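Local atomic coordinates of phosphoinositol-specific phospholipase C (Pseudomonas sp., PDB entry 5FYR), a protein that probably cleaves phosphoinositides between glycerol and the inositol phosphate with the help of calcium, and here holds a calcium ion and free inositol in its active site. Residues 6-11 against 43-48; 238-243 against 260-265; 132-137 against 201-206. All blocks are in the same frame, centred on the assembly; numbering follows the deposited sequence. Where two conformers were deposited one is given.

Interaction 1 of 3, residues 6-11 against 43-48; sequences AFIDPA and SVRTLE. With CA (calcium ion), chain F; INS (1,2,3,4,5,6-hexahydroxy-cyclohexane), chain E.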
loop_
_atom_site.group_PDB
_atom_site.type_symbol
_atom_site.label_atom_id
_atom_site.label_comp_id
_atom_site.label_asym_id
_atom_site.label_seq_id
_atom_site.Cartn_x
_atom_site.Cartn_y
_atom_site.Cartn_z
ATOM N N ALA A 6 -10.836 14.488 -13.330
ATOM C CA ALA A 6 -9.898 15.450 -13.896
ATOM C C ALA A 6 -8.466 15.257 -13.442
ATOM O O ALA A 6 -7.518 15.550 -14.173
ATOM C CB ALA A 6 -10.368 16.877 -13.580
ATOM N N PHE A 7 -8.298 14.706 -12.247
ATOM C CA PHE A 7 -6.951 14.554 -11.709
ATOM C C PHE A 7 -6.120 13.421 -12.322
ATOM O O PHE A 7 -4.922 13.327 -12.022
ATOM C CB PHE A 7 -6.934 14.491 -10.162
ATOM C CG PHE A 7 -7.473 13.196 -9.562
ATOM C CD1 PHE A 7 -6.666 12.077 -9.446
ATOM C CD2 PHE A 7 -8.772 13.112 -9.075
ATOM C CE1 PHE A 7 -7.124 10.915 -8.854
ATOM C CE2 PHE A 7 -9.226 11.937 -8.506
ATOM C CZ PHE A 7 -8.407 10.832 -8.388
ATOM N N ILE A 8 -6.737 12.565 -13.123
ATOM C CA ILE A 8 -6.001 11.465 -13.771
ATOM C C ILE A 8 -5.688 11.852 -15.227
ATOM O O ILE A 8 -6.612 12.064 -16.039
ATOM C CB ILE A 8 -6.823 10.168 -13.713
ATOM C CG1 ILE A 8 -7.119 9.764 -12.247
ATOM C CG2 ILE A 8 -6.086 9.060 -14.424
ATOM C CD1 ILE A 8 -8.005 8.512 -12.084
ATOM N N ASP A 9 -4.385 11.901 -15.553
ATOM C CA ASP A 9 -3.922 12.075 -16.921
ATOM C C ASP A 9 -4.427 10.871 -17.709
ATOM O O ASP A 9 -4.097 9.731 -17.373
ATOM C CB ASP A 9 -2.399 12.224 -16.901
ATOM C CG ASP A 9 -1.766 12.386 -18.269
ATOM O OD1 ASP A 9 -2.407 12.069 -19.312
ATOM O OD2 ASP A 9 -0.617 12.856 -18.284
ATOM N N PRO A 10 -5.230 11.108 -18.783
ATOM C CA PRO A 10 -5.729 9.961 -19.568
ATOM C C PRO A 10 -4.654 9.039 -20.160
ATOM O O PRO A 10 -4.945 7.863 -20.441
ATOM C CB PRO A 10 -6.487 10.636 -20.710
ATOM C CG PRO A 10 -6.885 11.941 -20.182
ATOM C CD PRO A 10 -5.802 12.383 -19.271
ATOM N N ALA A 11 -3.433 9.548 -20.331
ATOM C CA ALA A 11 -2.323 8.699 -20.779
ATOM C C ALA A 11 -2.007 7.564 -19.770
ATOM O O ALA A 11 -1.347 6.544 -20.137
ATOM C CB ALA A 11 -1.056 9.521 -21.028
ATOM N N SER A 43 -9.806 12.796 -4.430
ATOM C CA SER A 43 -8.556 13.453 -4.823
ATOM C C SER A 43 -7.435 12.538 -5.260
ATOM O O SER A 43 -6.618 12.961 -6.105
ATOM C CB SER A 43 -8.019 14.323 -3.668
ATOM O OG SER A 43 -8.911 15.300 -3.253
ATOM N N VAL A 44 -7.357 11.321 -4.699
ATOM C CA VAL A 44 -6.224 10.402 -4.923
ATOM C C VAL A 44 -6.722 8.966 -4.976
ATOM O O VAL A 44 -7.870 8.706 -4.665
ATOM C CB VAL A 44 -5.127 10.533 -3.854
ATOM C CG1 VAL A 44 -4.451 11.927 -3.924
ATOM C CG2 VAL A 44 -5.676 10.220 -2.482
ATOM N N ARG A 45 -5.861 8.054 -5.409
ATOM C CA ARG A 45 -6.158 6.615 -5.483
ATOM C C ARG A 45 -5.225 5.782 -4.609
ATOM O O ARG A 45 -5.272 4.564 -4.699
ATOM C CB ARG A 45 -6.116 6.115 -6.941
ATOM C CG ARG A 45 -7.214 6.681 -7.822
ATOM C CD ARG A 45 -8.577 6.011 -7.644
ATOM N NE ARG A 45 -9.678 6.720 -8.328
ATOM C CZ ARG A 45 -10.335 7.728 -7.780
ATOM N NH1 ARG A 45 -10.033 8.181 -6.551
ATOM N NH2 ARG A 45 -11.305 8.315 -8.441
ATOM N N THR A 46 -4.420 6.410 -3.746
ATOM C CA THR A 46 -3.522 5.693 -2.824
ATOM C C THR A 46 -3.697 6.281 -1.453
ATOM O O THR A 46 -3.502 7.495 -1.248
ATOM C CB THR A 46 -2.059 5.773 -3.295
ATOM O OG1 THR A 46 -1.941 5.141 -4.584
ATOM C CG2 THR A 46 -1.142 5.086 -2.314
ATOM N N LEU A 47 -4.086 5.420 -0.500
ATOM C CA LEU A 47 -4.489 5.788 0.858
ATOM C C LEU A 47 -3.581 5.053 1.874
ATOM O O LEU A 47 -2.692 4.303 1.492
ATOM C CB LEU A 47 -5.995 5.457 1.096
ATOM C CG LEU A 47 -7.052 6.317 0.299
ATOM C CD1 LEU A 47 -7.172 6.028 -1.157
ATOM C CD2 LEU A 47 -8.388 6.052 0.920
ATOM N N GLU A 48 -3.809 5.343 3.144
ATOM C CA GLU A 48 -3.064 4.768 4.238
ATOM C C GLU A 48 -3.934 4.564 5.486
ATOM O O GLU A 48 -4.718 5.426 5.827
ATOM C CB GLU A 48 -1.852 5.666 4.561
ATOM C CG GLU A 48 -0.942 5.111 5.666
ATOM C CD GLU A 48 0.334 5.932 5.892
ATOM O OE1 GLU A 48 0.453 7.061 5.333
ATOM O OE2 GLU A 48 1.204 5.464 6.685
HETATM CA CA CA F . 1.314 5.704 8.983
HETATM C C1 INS E . 5.718 6.125 8.924
HETATM C C2 INS E . 4.747 6.753 7.921
HETATM C C3 INS E . 4.637 6.046 6.624
HETATM C C4 INS E . 4.708 4.572 6.696
HETATM C C5 INS E . 5.603 3.956 7.690
HETATM C C6 INS E . 5.704 4.631 8.987
HETATM O O1 INS E . 5.350 6.676 10.185
HETATM O O2 INS E . 3.461 6.702 8.570
HETATM O O3 INS E . 3.571 6.548 5.821
HETATM O O4 INS E . 4.700 3.992 5.419
HETATM O O5 INS E . 5.628 2.532 7.735
HETATM O O6 INS E . 6.587 4.075 9.898
HETATM O O HOH W 1 2.474 6.621 10.975
#

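Interaction 2 of 3, residues 238-243 against 260-265; sequences MNNMGK and RVWGDD. With INS (1,2,3,4,5,6-hexahydroxy-cyclohexane), chain E.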
loop_
_atom_site.group_PDB
_atom_site.type_symbol
_atom_site.label_atom_id
_atom_site.label_comp_id
_atom_site.label_asym_id
_atom_site.label_seq_id
_atom_site.Cartn_x
_atom_site.Cartn_y
_atom_site.Cartn_z
ATOM N N MET A 238 7.725 -4.203 -3.970
ATOM C CA MET A 238 7.434 -2.839 -3.545
ATOM C C MET A 238 8.454 -2.431 -2.522
ATOM O O MET A 238 8.979 -3.305 -1.837
ATOM C CB MET A 238 6.039 -2.706 -2.941
ATOM C CG MET A 238 4.921 -3.024 -3.895
ATOM S SD MET A 238 3.411 -2.250 -3.295
ATOM C CE MET A 238 2.240 -2.656 -4.571
ATOM N N ASN A 239 8.754 -1.122 -2.445
ATOM C CA ASN A 239 9.789 -0.646 -1.484
ATOM C C ASN A 239 9.306 0.642 -0.885
ATOM O O ASN A 239 8.741 1.493 -1.593
ATOM C CB ASN A 239 11.135 -0.455 -2.183
ATOM C CG ASN A 239 11.804 -1.767 -2.458
ATOM O OD1 ASN A 239 12.530 -2.332 -1.591
ATOM N ND2 ASN A 239 11.630 -2.254 -3.629
ATOM N N ASN A 240 9.541 0.798 0.415
ATOM C CA ASN A 240 9.048 1.963 1.179
ATOM C C ASN A 240 10.258 2.772 1.692
ATOM O O ASN A 240 11.130 2.221 2.350
ATOM C CB ASN A 240 8.166 1.525 2.356
ATOM C CG ASN A 240 7.138 2.608 2.763
ATOM O OD1 ASN A 240 6.392 3.171 1.927
ATOM N ND2 ASN A 240 7.090 2.891 4.046
ATOM N N MET A 241 10.262 4.069 1.409
ATOM C CA MET A 241 11.384 4.934 1.776
ATOM C C MET A 241 10.931 6.173 2.497
ATOM O O MET A 241 10.005 6.856 2.075
ATOM C CB MET A 241 12.150 5.406 0.542
ATOM C CG MET A 241 12.787 4.278 -0.250
ATOM S SD MET A 241 12.873 4.567 -2.019
ATOM C CE MET A 241 11.203 4.110 -2.453
ATOM N N GLY A 242 11.598 6.483 3.585
ATOM C CA GLY A 242 11.520 7.836 4.159
ATOM C C GLY A 242 12.270 8.884 3.354
ATOM O O GLY A 242 12.983 8.566 2.400
ATOM N N LYS A 243 12.095 10.151 3.751
ATOM C CA LYS A 243 12.666 11.274 3.045
ATOM C C LYS A 243 14.151 11.095 2.768
ATOM O O LYS A 243 14.610 11.334 1.649
ATOM C CB LYS A 243 12.428 12.580 3.867
ATOM C CG LYS A 243 13.135 13.803 3.410
ATOM C CD LYS A 243 12.696 15.053 4.175
ATOM C CE LYS A 243 13.114 15.083 5.646
ATOM N NZ LYS A 243 12.877 16.446 6.241
ATOM N N ARG A 260 7.514 3.871 -2.838
ATOM C CA ARG A 260 6.786 4.905 -2.121
ATOM C C ARG A 260 7.750 5.708 -1.246
ATOM O O ARG A 260 8.599 5.141 -0.567
ATOM C CB ARG A 260 5.695 4.278 -1.227
ATOM C CG ARG A 260 4.871 5.279 -0.424
ATOM C CD ARG A 260 3.605 4.640 0.137
ATOM N NE ARG A 260 2.840 5.467 1.065
ATOM C CZ ARG A 260 3.182 5.645 2.324
ATOM N NH1 ARG A 260 4.284 5.090 2.825
ATOM N NH2 ARG A 260 2.380 6.338 3.115
ATOM N N VAL A 261 7.554 7.037 -1.243
ATOM C CA VAL A 261 8.319 7.950 -0.379
ATOM C C VAL A 261 7.393 8.742 0.478
ATOM O O VAL A 261 6.431 9.329 -0.021
ATOM C CB VAL A 261 9.214 8.883 -1.212
ATOM C CG1 VAL A 261 9.880 9.960 -0.354
ATOM C CG2 VAL A 261 10.252 8.079 -2.007
ATOM N N TRP A 262 7.656 8.724 1.775
ATOM C CA TRP A 262 6.859 9.459 2.745
ATOM C C TRP A 262 7.754 10.432 3.501
ATOM O O TRP A 262 8.968 10.259 3.562
ATOM C CB TRP A 262 6.197 8.489 3.756
ATOM C CG TRP A 262 7.163 7.618 4.507
ATOM C CD1 TRP A 262 7.631 6.399 4.115
ATOM C CD2 TRP A 262 7.735 7.857 5.783
ATOM N NE1 TRP A 262 8.482 5.889 5.043
ATOM C CE2 TRP A 262 8.551 6.740 6.091
ATOM C CE3 TRP A 262 7.623 8.885 6.727
ATOM C CZ2 TRP A 262 9.306 6.645 7.269
ATOM C CZ3 TRP A 262 8.358 8.766 7.908
ATOM C CH2 TRP A 262 9.186 7.660 8.160
ATOM N N GLY A 263 7.116 11.480 4.038
ATOM C CA GLY A 263 7.786 12.497 4.839
ATOM C C GLY A 263 8.467 13.599 4.038
ATOM O O GLY A 263 9.193 14.398 4.605
ATOM N N ASP A 264 8.254 13.655 2.725
ATOM C CA ASP A 264 8.973 14.647 1.888
ATOM C C ASP A 264 8.024 15.708 1.330
ATOM O O ASP A 264 8.061 16.059 0.189
ATOM C CB ASP A 264 9.681 13.923 0.752
ATOM C CG ASP A 264 10.845 14.708 0.179
ATOM O OD1 ASP A 264 11.434 15.544 0.864
ATOM O OD2 ASP A 264 11.150 14.441 -0.996
ATOM N N ASP A 265 7.183 16.221 2.194
ATOM C CA ASP A 265 6.061 17.089 1.812
ATOM C C ASP A 265 6.431 18.435 1.214
ATOM O O ASP A 265 5.575 19.071 0.586
ATOM C CB ASP A 265 5.185 17.373 3.065
ATOM C CG ASP A 265 4.578 16.137 3.629
ATOM O OD1 ASP A 265 5.313 15.339 4.280
ATOM O OD2 ASP A 265 3.407 15.907 3.371
HETATM C C1 INS E . 5.718 6.125 8.924
HETATM C C2 INS E . 4.747 6.753 7.921
HETATM C C3 INS E . 4.637 6.046 6.624
HETATM C C4 INS E . 4.708 4.572 6.696
HETATM C C5 INS E . 5.603 3.956 7.690
HETATM C C6 INS E . 5.704 4.631 8.987
HETATM O O1 INS E . 5.350 6.676 10.185
HETATM O O2 INS E . 3.461 6.702 8.570
HETATM O O3 INS E . 3.571 6.548 5.821
HETATM O O4 INS E . 4.700 3.992 5.419
HETATM O O5 INS E . 5.628 2.532 7.735
HETATM O O6 INS E . 6.587 4.075 9.898
HETATM O O HOH W 2 10.381 3.530 5.130
HETATM O O HOH W 3 9.928 17.086 4.796
#

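Interaction 3 of 3, residues 132-137 against 201-206; sequences TPKDFD and EARTSK. With PO4 (phosphate ion), chain G.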
loop_
_atom_site.group_PDB
_atom_site.type_symbol
_atom_site.label_atom_id
_atom_site.label_comp_id
_atom_site.label_asym_id
_atom_site.label_seq_id
_atom_site.Cartn_x
_atom_site.Cartn_y
_atom_site.Cartn_z
ATOM N N THR A 132 -3.119 -13.437 13.579
ATOM C CA THR A 132 -1.970 -13.967 12.843
ATOM C C THR A 132 -1.992 -13.419 11.400
ATOM O O THR A 132 -2.998 -12.839 10.962
ATOM C CB THR A 132 -2.057 -15.494 12.752
ATOM O OG1 THR A 132 -3.181 -15.881 11.959
ATOM C CG2 THR A 132 -2.180 -16.096 14.116
ATOM N N PRO A 133 -0.887 -13.589 10.654
ATOM C CA PRO A 133 -0.927 -13.293 9.207
ATOM C C PRO A 133 -2.110 -13.962 8.463
ATOM O O PRO A 133 -2.731 -13.340 7.591
ATOM C CB PRO A 133 0.406 -13.851 8.714
ATOM C CG PRO A 133 1.322 -13.663 9.848
ATOM C CD PRO A 133 0.472 -13.966 11.076
ATOM N N LYS A 134 -2.426 -15.224 8.800
ATOM C CA LYS A 134 -3.594 -15.893 8.235
ATOM C C LYS A 134 -4.908 -15.170 8.563
ATOM O O LYS A 134 -5.743 -14.965 7.697
ATOM C CB LYS A 134 -3.637 -17.369 8.625
ATOM C CG LYS A 134 -4.886 -18.109 8.128
ATOM C CD LYS A 134 -4.666 -19.591 8.390
ATOM C CE LYS A 134 -5.903 -20.395 8.140
ATOM N NZ LYS A 134 -6.815 -20.338 9.318
ATOM N N ASP A 135 -5.054 -14.740 9.810
ATOM C CA ASP A 135 -6.253 -14.006 10.199
ATOM C C ASP A 135 -6.408 -12.677 9.459
ATOM O O ASP A 135 -7.511 -12.271 9.080
ATOM C CB ASP A 135 -6.275 -13.733 11.695
ATOM C CG ASP A 135 -6.364 -15.010 12.511
ATOM O OD1 ASP A 135 -7.372 -15.739 12.344
ATOM O OD2 ASP A 135 -5.404 -15.327 13.253
ATOM N N PHE A 136 -5.277 -12.028 9.246
ATOM C CA PHE A 136 -5.237 -10.798 8.488
ATOM C C PHE A 136 -5.634 -10.980 7.038
ATOM O O PHE A 136 -6.488 -10.277 6.543
ATOM C CB PHE A 136 -3.863 -10.180 8.668
ATOM C CG PHE A 136 -3.714 -8.810 8.103
ATOM C CD1 PHE A 136 -4.280 -7.720 8.740
ATOM C CD2 PHE A 136 -2.982 -8.630 6.976
ATOM C CE1 PHE A 136 -4.157 -6.461 8.260
ATOM C CE2 PHE A 136 -2.799 -7.351 6.486
ATOM C CZ PHE A 136 -3.424 -6.268 7.121
ATOM N N ASP A 137 -5.039 -11.972 6.378
ATOM C CA ASP A 137 -5.454 -12.302 5.005
ATOM C C ASP A 137 -6.951 -12.629 4.929
ATOM O O ASP A 137 -7.613 -12.267 3.960
ATOM C CB ASP A 137 -4.651 -13.480 4.439
ATOM C CG ASP A 137 -3.343 -13.073 3.785
ATOM O OD1 ASP A 137 -2.982 -11.888 3.846
ATOM O OD2 ASP A 137 -2.673 -13.957 3.191
ATOM N N GLU A 201 6.664 -15.397 5.293
ATOM C CA GLU A 201 6.967 -16.801 5.615
ATOM C C GLU A 201 5.720 -17.584 5.927
ATOM O O GLU A 201 5.632 -18.748 5.574
ATOM C CB GLU A 201 8.001 -16.891 6.761
ATOM C CG GLU A 201 9.364 -16.435 6.246
ATOM C CD GLU A 201 10.541 -16.875 7.060
ATOM O OE1 GLU A 201 10.387 -17.279 8.237
ATOM O OE2 GLU A 201 11.619 -16.848 6.471
ATOM N N ALA A 202 4.744 -16.920 6.549
ATOM C CA ALA A 202 3.469 -17.566 6.886
ATOM C C ALA A 202 2.555 -17.806 5.659
ATOM O O ALA A 202 1.941 -18.856 5.506
ATOM C CB ALA A 202 2.710 -16.711 7.911
ATOM N N ARG A 203 2.484 -16.813 4.779
ATOM C CA ARG A 203 1.523 -16.831 3.692
ATOM C C ARG A 203 2.052 -17.264 2.340
ATOM O O ARG A 203 1.249 -17.687 1.488
ATOM C CB ARG A 203 0.833 -15.447 3.585
ATOM C CG ARG A 203 0.208 -14.964 4.875
ATOM C CD ARG A 203 -0.773 -15.948 5.537
ATOM N NE ARG A 203 -1.854 -16.335 4.666
ATOM C CZ ARG A 203 -2.376 -17.556 4.630
ATOM N NH1 ARG A 203 -1.929 -18.506 5.450
ATOM N NH2 ARG A 203 -3.324 -17.834 3.756
ATOM N N THR A 204 3.373 -17.156 2.141
ATOM C CA THR A 204 4.016 -17.457 0.885
ATOM C C THR A 204 3.155 -16.984 -0.316
ATOM O O THR A 204 2.750 -15.834 -0.361
ATOM C CB THR A 204 4.520 -18.928 0.847
ATOM O OG1 THR A 204 3.430 -19.853 0.867
ATOM C CG2 THR A 204 5.428 -19.224 2.031
ATOM N N SER A 205 2.926 -17.848 -1.311
ATOM C CA SER A 205 2.251 -17.466 -2.539
ATOM C C SER A 205 0.750 -17.203 -2.353
ATOM O O SER A 205 0.105 -16.700 -3.253
ATOM C CB SER A 205 2.471 -18.510 -3.608
ATOM O OG SER A 205 1.921 -19.755 -3.227
ATOM N N LYS A 206 0.202 -17.563 -1.195
ATOM C CA LYS A 206 -1.180 -17.260 -0.922
ATOM C C LYS A 206 -1.434 -15.852 -0.434
ATOM O O LYS A 206 -2.605 -15.464 -0.322
ATOM C CB LYS A 206 -1.783 -18.232 0.113
ATOM C CG LYS A 206 -1.732 -19.698 -0.293
ATOM C CD LYS A 206 -2.146 -20.559 0.895
ATOM C CE LYS A 206 -1.099 -20.522 2.003
ATOM N NZ LYS A 206 -0.878 -21.848 2.649
HETATM P P PO4 G . -4.216 -21.535 4.344
HETATM O O1 PO4 G . -5.221 -22.046 5.362
HETATM O O2 PO4 G . -4.686 -20.241 3.711
HETATM O O3 PO4 G . -2.897 -21.210 5.040
HETATM O O4 PO4 G . -4.007 -22.651 3.332
HETATM O O HOH W 4 -4.340 -15.910 1.848
#

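Interaction 1 of 3, residues 6-11 against 43-48
The ring of Phe-7 receives the backbone oxygen of Ser-43 on one face and the guanidinium of Arg-45 at its rim. Ser-43 O stands 3.3 Å above the ring plane, over the centre of the Phe-7 ring, and is also held by a hydrogen bond from Arg-294 NH1. At the rim, Phe-7 CZ comes within 3.6 Å of Arg-45 NH1, close to the ring plane. Seen from the arginine, the same CZ sits over the guanidinium face; with the planes 87° apart, the ring meets the cation edge first. Phe-7 reaches this place with CG between the backbone N and the carbonyl carbon (chi1 72°), while the Arg-45 chain folds at its second torsion (-79°) and brings the guanidinium back to the phenyl ring. Farther out, Ile-8 CD1 lies 4.5 Å from Arg-45 NE.

No hydrogen bond joins the two segments, so the junction rests on packing between the N-terminal loop and the residues leading into strand 46-52, part of a TIM-barrel-type fold. Further along, within that strand, Glu-48 OE2 binds calcium at 2.3 Å. Inositol O3 donates to Glu-48 OE2 at 2.7 Å; Asn-27, Asp-50 and Asp-119 bind the same ion.

Because the phenyl rim faces the guanidinium, the arrangement is not a cation-pi stack. The charge of Arg-45 is instead met by Glu-3, which bridges NH2, and by Leu-41 O, which takes NH1. The hydrogen bond from Arg-294 NH1 would tend to draw electron density from Ser-43 O and may make its place over the ring face less unfavourable.

Interaction 2 of 3, residues 238-243 against 260-265
Asn-240 and Arg-260 point side by side from neighbouring strands and share one inositol hydroxyl: Arg-260 NH1 donates to inositol O4 at 2.8 Å and Asn-240 ND2 donates to that oxygen at 3.0 Å. Arg-260 NH2 donates to the adjacent inositol O3, also at 3.0 Å. The third wall is Trp-262, whose indole face lies against the cyclitol ring, with inositol C3 3.6 Å above the indole plane.

These groups position one another. Arg-260, CG anti to its backbone nitrogen (chi1 180°) and extended as far as NE, carries its guanidinium out to the hydroxyls. Asn-240 OD1 accepts from Arg-260 NH1 (3.0 Å) on a lone pair in the carbonyl plane, and the amide and guanidinium are nearly coplanar, 14° apart. Arg-260 NH2 also meets Glu-48 of the calcium site. The other indole face rests on Gly-242 CA, a CH-pi contact 3.9 Å from the five-membered ring's centroid, and at the indole edge NE1 donates to a water. With an alanine here instead of Trp-262, the carbon face of inositol is likely to lose its platform and Gly-242 CA its CH-pi partner.

Behind them runs the parallel pairing of a beta-alpha-beta unit: Arg-260 N bonds Asn-239 O, Arg-260 O receives Met-241 N, and Met-241 O receives Trp-262 N.

Polar donors thus grip two neighbouring hydroxyls while an aromatic face meets ring carbons, as in many sugar-binding sites, consistent with selection of an inositol headgroup.

Interaction 3 of 3, residues 132-137 against 201-206
Arg-203 reaches Asp-137 by coiling its chain: the second and third torsions (-53° and -57°) turn the guanidinium back beside the start of helix 133-144, where Asp-137 comes to meet it from the opposite direction. Arg-203 NE then donates to Asp-137 OD2 at 2.9 Å in a salt bridge. The oxygen lies in the guanidinium plane, yet the nitrogen approaches from 47° above the carboxylate plane. A water strengthens the join, donating to Asp-137 OD2 and to Lys-206 O while accepting from Arg-203 NH2. The other carboxylate oxygen, OD1, is bonded to the hydroxyl of Tyr-199.

The remaining edge of the guanidinium faces a phosphate, probably picked up from the crystallisation liquor. Arg-203 NH1 donates to its O3 at 2.9 Å and Arg-203 NH2 to its O2 at 2.8 Å, both bonds close to straight, and Lys-206 NZ adds a 3.2 Å bond to O3. The basic side chains thus gather round an anion, and Lys-134 CE also approaches the phosphate.

In this TIM-barrel-type fold the two segments belong to helices that follow adjacent parallel strands, 114-120 and 184-189, so the contact ties together neighbouring helices of the outer layer: the first turn of helix 133-144 and the last of helix 193-203.

Apolar packing fills in beside the ion pair. Pro-133 CB touches Ala-202 CB at 3.8 Å, the Pro-133 ring also leans on the methylene groups of Arg-203, and Lys-134 CB covers one guanidinium face, 3.8 Å from Arg-203 NH1. Helix 133-144 itself is begun by a capping box: Thr-132 OG1 accepts from Asp-135 N at 3.1 Å, while Asp-135 OD2 takes both the backbone N and the hydroxyl of Thr-132.

How the interactions relate
Interactions 1 and 2 converge on the inositol site although their centres are 18 Å apart. They touch directly through a salt bridge, with Glu-48 OE1 3.0 Å from Arg-260 NH2, so the calcium ligand of interaction 1 probably helps to position the inositol-binding arginine of interaction 2. Asp-119 adds a further bond to the inositol and another ligand to calcium. Interaction 3 stands apart, on the other side of the chain's centre from both: its centre is about 30 Å from that of interaction 1 and 25 Å from that of interaction 2, with nearest atoms about 11 and 13 Å away. Its phosphate is therefore bound in the helical layer, separate from the calcium-inositol site.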